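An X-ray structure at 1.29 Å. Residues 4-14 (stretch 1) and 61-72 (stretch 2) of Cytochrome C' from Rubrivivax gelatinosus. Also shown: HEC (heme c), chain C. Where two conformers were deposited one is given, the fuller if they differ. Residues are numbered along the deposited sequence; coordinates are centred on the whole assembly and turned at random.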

ATOM      1  N   LYS A   4       5.910   8.560  15.303  1.00 27.62           N
ATOM      2  CA  LYS A   4       5.845  10.035  15.184  1.00 27.15           C
ATOM      3  C   LYS A   4       4.672  10.407  14.281  1.00 25.32           C
ATOM      4  O   LYS A   4       4.342   9.639  13.397  1.00 26.13           O
ATOM      5  CB  LYS A   4       7.108  10.558  14.524  1.00 28.30           C
ATOM      6  CG  LYS A   4       8.379   9.830  14.941  1.00 31.72           C
ATOM      7  N   PRO A   5       4.039  11.579  14.474  1.00 24.32           N
ATOM      8  CA  PRO A   5       2.908  11.991  13.629  1.00 23.56           C
ATOM      9  C   PRO A   5       3.209  12.062  12.115  1.00 21.97           C
ATOM     10  O   PRO A   5       2.311  11.711  11.284  1.00 21.43           O
ATOM     11  CB  PRO A   5       2.494  13.354  14.200  1.00 25.04           C
ATOM     12  CG  PRO A   5       3.613  13.788  15.027  1.00 25.06           C
ATOM     13  CD  PRO A   5       4.322  12.582  15.529  1.00 24.28           C
ATOM     14  N   GLY A   6       4.443  12.468  11.739  1.00 20.26           N
ATOM     15  CA  GLY A   6       4.891  12.407  10.329  1.00 19.04           C
ATOM     16  C   GLY A   6       4.712  11.001   9.755  1.00 18.36           C
ATOM     17  O   GLY A   6       4.458  10.828   8.562  1.00 17.76           O
ATOM     18  N   ASP A   7       4.912   9.991  10.580  1.00 17.35           N
ATOM     19  CA  ASP A   7       4.727   8.633  10.111  1.00 17.24           C
ATOM     20  C   ASP A   7       3.288   8.364   9.662  1.00 16.09           C
ATOM     21  O   ASP A   7       3.046   7.680   8.678  1.00 16.15           O
ATOM     22  CB  ASP A   7       5.149   7.622  11.172  1.00 18.86           C
ATOM     23  CG  ASP A   7       6.610   7.701  11.521  1.00 23.33           C
ATOM     24  OD1 ASP A   7       7.399   8.213  10.697  1.00 27.51           O
ATOM     25  OD2 ASP A   7       6.953   7.236  12.640  1.00 28.73           O
ATOM     26  N   ALA A   8       2.315   8.838  10.434  1.00 15.53           N
ATOM     27  CA  ALA A   8       0.900   8.681  10.066  1.00 15.18           C
ATOM     28  C   ALA A   8       0.608   9.383   8.754  1.00 14.43           C
ATOM     29  O   ALA A   8      -0.089   8.870   7.890  1.00 14.29           O
ATOM     30  CB  ALA A   8       0.015   9.194  11.169  1.00 16.97           C
ATOM     31  N   ILE A   9       1.149  10.590   8.598  1.00 14.58           N
ATOM     32  CA  ILE A   9       0.938  11.333   7.379  1.00 14.48           C
ATOM     33  C   ILE A   9       1.522  10.598   6.176  1.00 13.90           C
ATOM     34  O   ILE A   9       0.863  10.460   5.143  1.00 13.85           O
ATOM     35  CB  ILE A   9       1.540  12.757   7.503  1.00 14.73           C
ATOM     36  CG1 ILE A   9       0.790  13.549   8.605  1.00 17.14           C
ATOM     37  CG2 ILE A   9       1.463  13.425   6.162  1.00 16.14           C
ATOM     38  CD1 ILE A   9       1.454  14.869   9.081  1.00 16.77           C
ATOM     39  N   GLU A  10       2.777  10.204   6.269  1.00 14.15           N
ATOM     40  CA  GLU A  10       3.388   9.544   5.119  1.00 14.38           C
ATOM     41  C   GLU A  10       2.651   8.241   4.814  1.00 13.12           C
ATOM     42  O   GLU A  10       2.524   7.835   3.657  1.00 12.77           O
ATOM     43  CB  GLU A  10       4.855   9.262   5.387  1.00 15.89           C
ATOM     44  CG  GLU A  10       5.779  10.473   5.442  1.00 19.65           C
ATOM     45  CD  GLU A  10       7.236  10.011   5.553  1.00 21.26           C
ATOM     46  OE1 GLU A  10       7.796   9.626   4.520  1.00 32.02           O
ATOM     47  OE2 GLU A  10       7.811   9.949   6.644  1.00 28.18           O
ATOM     48  N   TYR A  11       2.187   7.540   5.854  1.00 13.18           N
ATOM     49  CA  TYR A  11       1.448   6.274   5.671  1.00 12.02           C
ATOM     50  C   TYR A  11       0.162   6.515   4.932  1.00 11.74           C
ATOM     51  O   TYR A  11      -0.134   5.822   3.956  1.00 12.08           O
ATOM     52  CB  TYR A  11       1.159   5.702   7.044  1.00 12.92           C
ATOM     53  CG  TYR A  11       0.376   4.407   7.044  1.00 12.78           C
ATOM     54  CD1 TYR A  11       1.029   3.181   7.131  1.00 12.64           C
ATOM     55  CD2 TYR A  11      -1.004   4.410   7.030  1.00 12.40           C
ATOM     56  CE1 TYR A  11       0.308   1.967   7.179  1.00 12.33           C
ATOM     57  CE2 TYR A  11      -1.731   3.215   7.081  1.00 12.75           C
ATOM     58  CZ  TYR A  11      -1.078   2.017   7.128  1.00 11.65           C
ATOM     59  OH  TYR A  11      -1.813   0.860   7.173  1.00 12.19           O
ATOM     60  N   ARG A  12      -0.646   7.491   5.356  1.00 11.67           N
ATOM     61  CA  ARG A  12      -1.928   7.669   4.690  1.00 12.31           C
ATOM     62  C   ARG A  12      -1.724   8.160   3.256  1.00 12.01           C
ATOM     63  O   ARG A  12      -2.426   7.715   2.335  1.00 12.35           O
ATOM     64  CB  ARG A  12      -2.826   8.606   5.501  1.00 12.48           C
ATOM     65  CG  ARG A  12      -2.426  10.086   5.573  1.00 13.32           C
ATOM     66  CD  ARG A  12      -2.898  10.684   6.879  1.00 13.97           C
ATOM     67  NE  ARG A  12      -2.738  12.148   6.866  1.00 14.57           N
ATOM     68  CZ  ARG A  12      -2.772  12.890   7.967  1.00 14.37           C
ATOM     69  NH1 ARG A  12      -2.922  12.301   9.134  1.00 15.84           N
ATOM     70  NH2 ARG A  12      -2.690  14.223   7.925  1.00 16.41           N
ATOM     71  N   GLN A  13      -0.767   9.058   3.039  1.00 12.43           N
ATOM     72  CA  GLN A  13      -0.467   9.470   1.680  1.00 12.71           C
ATOM     73  C   GLN A  13      -0.077   8.299   0.814  1.00 12.01           C
ATOM     74  O   GLN A  13      -0.525   8.197  -0.333  1.00 12.30           O
ATOM     75  CB  GLN A  13       0.657  10.519   1.693  1.00 12.97           C
ATOM     76  CG  GLN A  13       0.227  11.877   2.269  1.00 14.21           C
ATOM     77  CD  GLN A  13       1.372  12.833   2.509  1.00 15.91           C
ATOM     78  OE1 GLN A  13       2.547  12.436   2.501  1.00 19.20           O
ATOM     79  NE2 GLN A  13       1.037  14.102   2.708  1.00 17.63           N
ATOM     80  N   SER A  14       0.804   7.462   1.324  1.00 11.62           N
ATOM     81  CA  SER A  14       1.260   6.282   0.595  1.00 11.44           C
ATOM     82  C   SER A  14       0.088   5.368   0.257  1.00 10.86           C
ATOM     83  O   SER A  14      -0.010   4.875  -0.868  1.00 11.56           O
ATOM     84  CB  SER A  14       2.285   5.554   1.452  1.00 11.52           C
ATOM     85  OG  SER A  14       3.487   6.300   1.583  1.00 12.55           O
ATOM     86  N   PRO A  61      -5.271  11.864  16.524  1.00 21.22           N
ATOM     87  CA  PRO A  61      -4.956  13.141  17.153  1.00 21.79           C
ATOM     88  C   PRO A  61      -3.507  13.570  16.862  1.00 22.21           C
ATOM     89  O   PRO A  61      -2.612  12.736  16.935  1.00 22.51           O
ATOM     90  CB  PRO A  61      -5.179  12.852  18.643  1.00 23.02           C
ATOM     91  CG  PRO A  61      -5.886  11.619  18.719  1.00 24.03           C
ATOM     92  CD  PRO A  61      -5.798  10.872  17.483  1.00 22.94           C
ATOM     93  N   GLY A  62      -3.313  14.841  16.531  1.00 22.88           N
ATOM     94  CA  GLY A  62      -1.990  15.424  16.390  1.00 23.01           C
ATOM     95  C   GLY A  62      -1.286  15.096  15.093  1.00 21.89           C
ATOM     96  O   GLY A  62      -0.107  15.370  14.923  1.00 23.09           O
ATOM     97  N   THR A  63      -2.003  14.486  14.133  1.00 21.31           N
ATOM     98  CA  THR A  63      -1.403  14.125  12.842  1.00 19.90           C
ATOM     99  C   THR A  63      -1.743  15.133  11.746  1.00 19.65           C
ATOM    100  O   THR A  63      -1.773  14.778  10.561  1.00 18.67           O
ATOM    101  CB  THR A  63      -1.796  12.697  12.441  1.00 19.67           C
ATOM    102  OG1 THR A  63      -3.215  12.628  12.179  1.00 19.46           O
ATOM    103  CG2 THR A  63      -1.367  11.677  13.493  1.00 22.54           C
ATOM    104  N   ASP A  64      -1.917  16.407  12.090  0.50 19.31           N
ATOM    105  CA  ASP A  64      -2.479  17.404  11.177  0.50 19.38           C
ATOM    106  C   ASP A  64      -1.464  18.336  10.582  0.50 19.56           C
ATOM    107  O   ASP A  64      -1.800  19.151   9.726  0.50 21.99           O
ATOM    108  CB  ASP A  64      -3.564  18.259  11.874  0.50 20.10           C
ATOM    109  CG  ASP A  64      -3.022  19.086  13.026  0.50 20.39           C
ATOM    110  OD1 ASP A  64      -2.399  18.480  13.922  0.50 19.28           O
ATOM    111  OD2 ASP A  64      -3.260  20.319  13.005  0.50 20.85           O
ATOM    112  N   LYS A  65      -0.225  18.226  11.008  0.50 19.62           N
ATOM    113  CA  LYS A  65       0.712  19.255  10.643  0.50 21.08           C
ATOM    114  C   LYS A  65       1.919  18.826   9.863  0.50 20.45           C
ATOM    115  O   LYS A  65       2.571  17.866  10.210  0.50 22.22           O
ATOM    116  N   GLY A  66       2.237  19.566   8.815  0.50 18.96           N
ATOM    117  CA  GLY A  66       3.478  19.410   8.160  0.50 19.34           C
ATOM    118  C   GLY A  66       3.543  18.214   7.214  0.50 19.47           C
ATOM    119  O   GLY A  66       2.512  17.628   6.836  0.50 19.43           O
ATOM    120  N   HIS A  67       4.761  17.897   6.789  0.50 20.14           N
ATOM    121  CA  HIS A  67       5.036  16.731   5.957  0.50 18.85           C
ATOM    122  C   HIS A  67       4.200  16.731   4.674  0.50 19.25           C
ATOM    123  O   HIS A  67       3.720  15.706   4.176  0.50 18.53           O
ATOM    124  CB  HIS A  67       4.754  15.452   6.750  0.50 19.39           C
ATOM    125  CG  HIS A  67       5.529  15.358   8.029  0.50 18.62           C
ATOM    126  ND1 HIS A  67       5.056  15.880   9.209  0.50 15.57           N
ATOM    127  CD2 HIS A  67       6.703  14.753   8.338  0.50 19.16           C
ATOM    128  CE1 HIS A  67       5.898  15.600  10.189  0.50 15.02           C
ATOM    129  NE2 HIS A  67       6.923  14.953   9.684  0.50 17.87           N
ATOM    130  N   GLY A  68       4.002  17.915   4.144  0.50 17.71           N
ATOM    131  CA  GLY A  68       3.302  18.065   2.904  0.50 18.24           C
ATOM    132  C   GLY A  68       1.870  17.651   3.015  0.50 18.49           C
ATOM    133  O   GLY A  68       1.218  17.354   1.996  0.50 19.13           O
ATOM    134  N   THR A  69       1.368  17.636   4.244  0.50 18.86           N
ATOM    135  CA  THR A  69       0.044  17.210   4.391  1.00 20.55           C
ATOM    136  C   THR A  69      -0.897  18.160   3.647  1.00 20.40           C
ATOM    137  O   THR A  69      -0.719  19.388   3.698  1.00 21.80           O
ATOM    138  CB  THR A  69      -0.451  16.934   5.816  1.00 19.27           C
ATOM    139  OG1 THR A  69      -1.754  16.324   5.733  1.00 19.07           O
ATOM    140  CG2 THR A  69      -0.582  18.223   6.682  1.00 19.12           C
ATOM    141  N   GLU A  70      -1.866  17.584   2.937  1.00 19.64           N
ATOM    142  CA  GLU A  70      -2.967  18.291   2.338  1.00 20.22           C
ATOM    143  C   GLU A  70      -4.285  18.053   3.056  1.00 19.10           C
ATOM    144  O   GLU A  70      -5.345  18.432   2.566  1.00 22.11           O
ATOM    145  CB  GLU A  70      -3.082  17.888   0.859  1.00 19.31           C
ATOM    146  CG  GLU A  70      -1.817  18.166   0.034  1.00 21.34           C
ATOM    147  CD  GLU A  70      -1.949  17.691  -1.383  1.00 23.25           C
ATOM    148  OE1 GLU A  70      -2.364  16.509  -1.616  1.00 26.43           O
ATOM    149  OE2 GLU A  70      -1.622  18.497  -2.276  1.00 28.86           O
ATOM    150  N   ALA A  71      -4.238  17.461   4.251  1.00 19.81           N
ATOM    151  CA  ALA A  71      -5.452  17.259   5.046  1.00 19.41           C
ATOM    152  C   ALA A  71      -5.910  18.651   5.586  1.00 20.55           C
ATOM    153  O   ALA A  71      -5.151  19.364   6.278  1.00 24.17           O
ATOM    154  CB  ALA A  71      -5.162  16.330   6.232  1.00 20.59           C
ATOM    155  N   LYS A  72      -7.169  18.997   5.338  1.00 21.47           N
ATOM    156  CA  LYS A  72      -7.702  20.275   5.834  1.00 22.01           C
ATOM    157  C   LYS A  72      -7.970  20.179   7.323  1.00 23.51           C
ATOM    158  O   LYS A  72      -8.239  19.114   7.861  1.00 21.37           O
ATOM    159  CB  LYS A  72      -8.982  20.633   5.103  1.00 22.47           C
ATOM    160  CG  LYS A  72      -8.738  21.101   3.695  1.00 23.83           C
ATOM    161  CD  LYS A  72     -10.040  21.323   2.932  1.00 26.97           C
TER
HETATM  162 FE   HEC C1129      -7.963  10.755  -0.970  1.00 14.80          FE
HETATM  163  CHA HEC C1129      -4.972  12.326  -0.354  1.00 14.88           C
HETATM  164  CHB HEC C1129      -6.707   9.479  -3.829  1.00 14.18           C
HETATM  165  CHC HEC C1129     -10.612   8.569  -1.181  1.00 15.21           C
HETATM  166  CHD HEC C1129      -9.192  11.926   1.995  1.00 15.48           C
HETATM  167  NA  HEC C1129      -6.177  10.864  -1.883  1.00 14.54           N
HETATM  168  C1A HEC C1129      -5.066  11.608  -1.525  1.00 13.80           C
HETATM  169  C2A HEC C1129      -4.046  11.504  -2.534  1.00 14.33           C
HETATM  170  C3A HEC C1129      -4.530  10.710  -3.506  1.00 13.48           C
HETATM  171  C4A HEC C1129      -5.858  10.290  -3.099  1.00 14.09           C
HETATM  172  CMA HEC C1129      -3.840  10.237  -4.786  1.00 15.56           C
HETATM  173  CAA HEC C1129      -2.685  12.194  -2.492  1.00 15.49           C
HETATM  174  CBA HEC C1129      -1.657  11.363  -1.765  1.00 17.52           C
HETATM  175  CGA HEC C1129      -0.272  12.066  -1.915  0.50 16.25           C
HETATM  176  O1A HEC C1129      -0.085  13.021  -2.731  0.50 18.62           O
HETATM  177  O2A HEC C1129       0.739  11.739  -1.220  0.50 15.58           O
HETATM  178  NB  HEC C1129      -8.544   9.239  -2.235  1.00 13.68           N
HETATM  179  C1B HEC C1129      -7.932   9.014  -3.427  1.00 13.24           C
HETATM  180  C2B HEC C1129      -8.752   8.106  -4.191  1.00 13.93           C
HETATM  181  C3B HEC C1129      -9.835   7.832  -3.452  1.00 12.97           C
HETATM  182  C4B HEC C1129      -9.718   8.540  -2.200  1.00 13.79           C
HETATM  183  CMB HEC C1129      -8.461   7.591  -5.610  1.00 15.54           C
HETATM  184  CAB HEC C1129     -10.997   6.911  -3.786  1.00 14.54           C
HETATM  185  CBB HEC C1129     -10.747   5.634  -4.371  1.00 14.82           C
HETATM  186  NC  HEC C1129      -9.514  10.306   0.173  1.00 14.22           N
HETATM  187  C1C HEC C1129     -10.546   9.415  -0.093  1.00 14.76           C
HETATM  188  C2C HEC C1129     -11.598   9.507   0.889  1.00 15.16           C
HETATM  189  C3C HEC C1129     -11.201  10.438   1.791  1.00 15.47           C
HETATM  190  C4C HEC C1129      -9.919  10.973   1.344  1.00 15.24           C
HETATM  191  CMC HEC C1129     -12.866   8.653   0.887  1.00 16.67           C
HETATM  192  CAC HEC C1129     -11.945  10.925   3.076  1.00 16.66           C
HETATM  193  CBC HEC C1129     -12.890  10.115   3.684  1.00 16.11           C
HETATM  194  ND  HEC C1129      -7.211  11.908   0.558  1.00 15.42           N
HETATM  195  C1D HEC C1129      -7.942  12.327   1.672  1.00 14.85           C
HETATM  196  C2D HEC C1129      -7.144  13.251   2.445  1.00 15.45           C
HETATM  197  C3D HEC C1129      -5.873  13.358   1.750  1.00 16.09           C
HETATM  198  C4D HEC C1129      -5.959  12.497   0.578  1.00 14.57           C
HETATM  199  CMD HEC C1129      -7.557  13.958   3.719  1.00 17.56           C
HETATM  200  CAD HEC C1129      -4.663  14.141   2.172  1.00 16.26           C
HETATM  201  CBD HEC C1129      -3.739  13.219   2.988  1.00 15.37           C
HETATM  202  CGD HEC C1129      -2.544  14.012   3.498  1.00 15.24           C
HETATM  203  O1D HEC C1129      -2.221  13.866   4.699  1.00 17.00           O
HETATM  204  O2D HEC C1129      -1.876  14.750   2.688  1.00 16.44           O

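One side of a helix packs against an irregular loop, and the contact combines aliphatic side chains packed on loop backbone with a polar cluster in which both stretches grip the same heme propionate. Stretch 1 is helical over most of its length, while stretch 2 has no regular helix or strand. Together they bury 518 Å² of surface, counted on both sides.

Arg-12 is the main polar link. Its CA-to-CB bond points toward the loop, and the largely extended side chain carries the guanidinium to Thr-63. There Arg-12 NH2 donates to Thr-63 O at 2.8 Å. Arg-12 NH1 donates to Thr-63 OG1 at 3.1 Å, and makes a weak hydrogen bond to Thr-63 O, also at 3.1 Å. A guanidinium suits this place because its several N-H groups can serve a carbonyl and a hydroxyl at once. Thr-63 O, Thr-69 OG1 and the heme O1D all lie at its edge, near its plane.

The heme propionate links the two stretches further. Arg-12 NE donates to HEC O1D at 2.8 Å, and Thr-69 OG1 donates to the same oxygen at 2.7 Å. Arg-12 NH2 adds a weak hydrogen bond to HEC O1D at 3.3 Å. The other oxygen, HEC O2D, accepts from Gln-13 NE2 at 3.0 Å and from the backbone Glu-70 N at 2.8 Å. Each carboxylate oxygen is thus held by one residue of the helix and one of the loop. The charged guanidinium also complements a carboxylate. Thr-69 OG1 has a second role, accepting from Ala-71 N at 3.1 Å, which braces the loop locally.

Ile-9 fills the space between these polar groups and the rest of the loop. Ile-9 CD1 lies 3.4 Å from Lys-65 O and 3.7 Å from His-67 ND1. Ile-9 CG1 is 3.5 Å from Thr-63 O, and Ile-9 CG2 is 4.0 Å from Thr-69 CB. A branched aliphatic side chain can reach all of these and is buried here. Nearby, Ala-8 CB meets Thr-63 CG2 at 3.7 Å. Thr-63 therefore offers a methyl to the helix as well as polar atoms to Arg-12. Toward the start of the helix, exposed Pro-5 places CB 3.4 Å from Gly-62 O.

Gly-6 lies under the imidazole of His-67. Gly-6 CA is 3.4 Å from the centroid of the His-67 ring and nearly on the ring normal, a CH-pi contact over one face. A CB at Gly-6 would come within 2.3 Å of His-67 NE2, so this close approach depends on glycine. The ring is also steadied by a weak hydrogen bond from His-67 ND1 to Lys-65 O at 3.3 Å.

A type I' turn runs from Gly-66 to Thr-69, closed by Thr-69 N donating to Gly-66 O at 2.8 Å. The positive phi angles of Gly-66 and Gly-68 favour glycine. Gln-13 NE2 reaches this turn through a weak hydrogen bond to His-67 O at 3.5 Å.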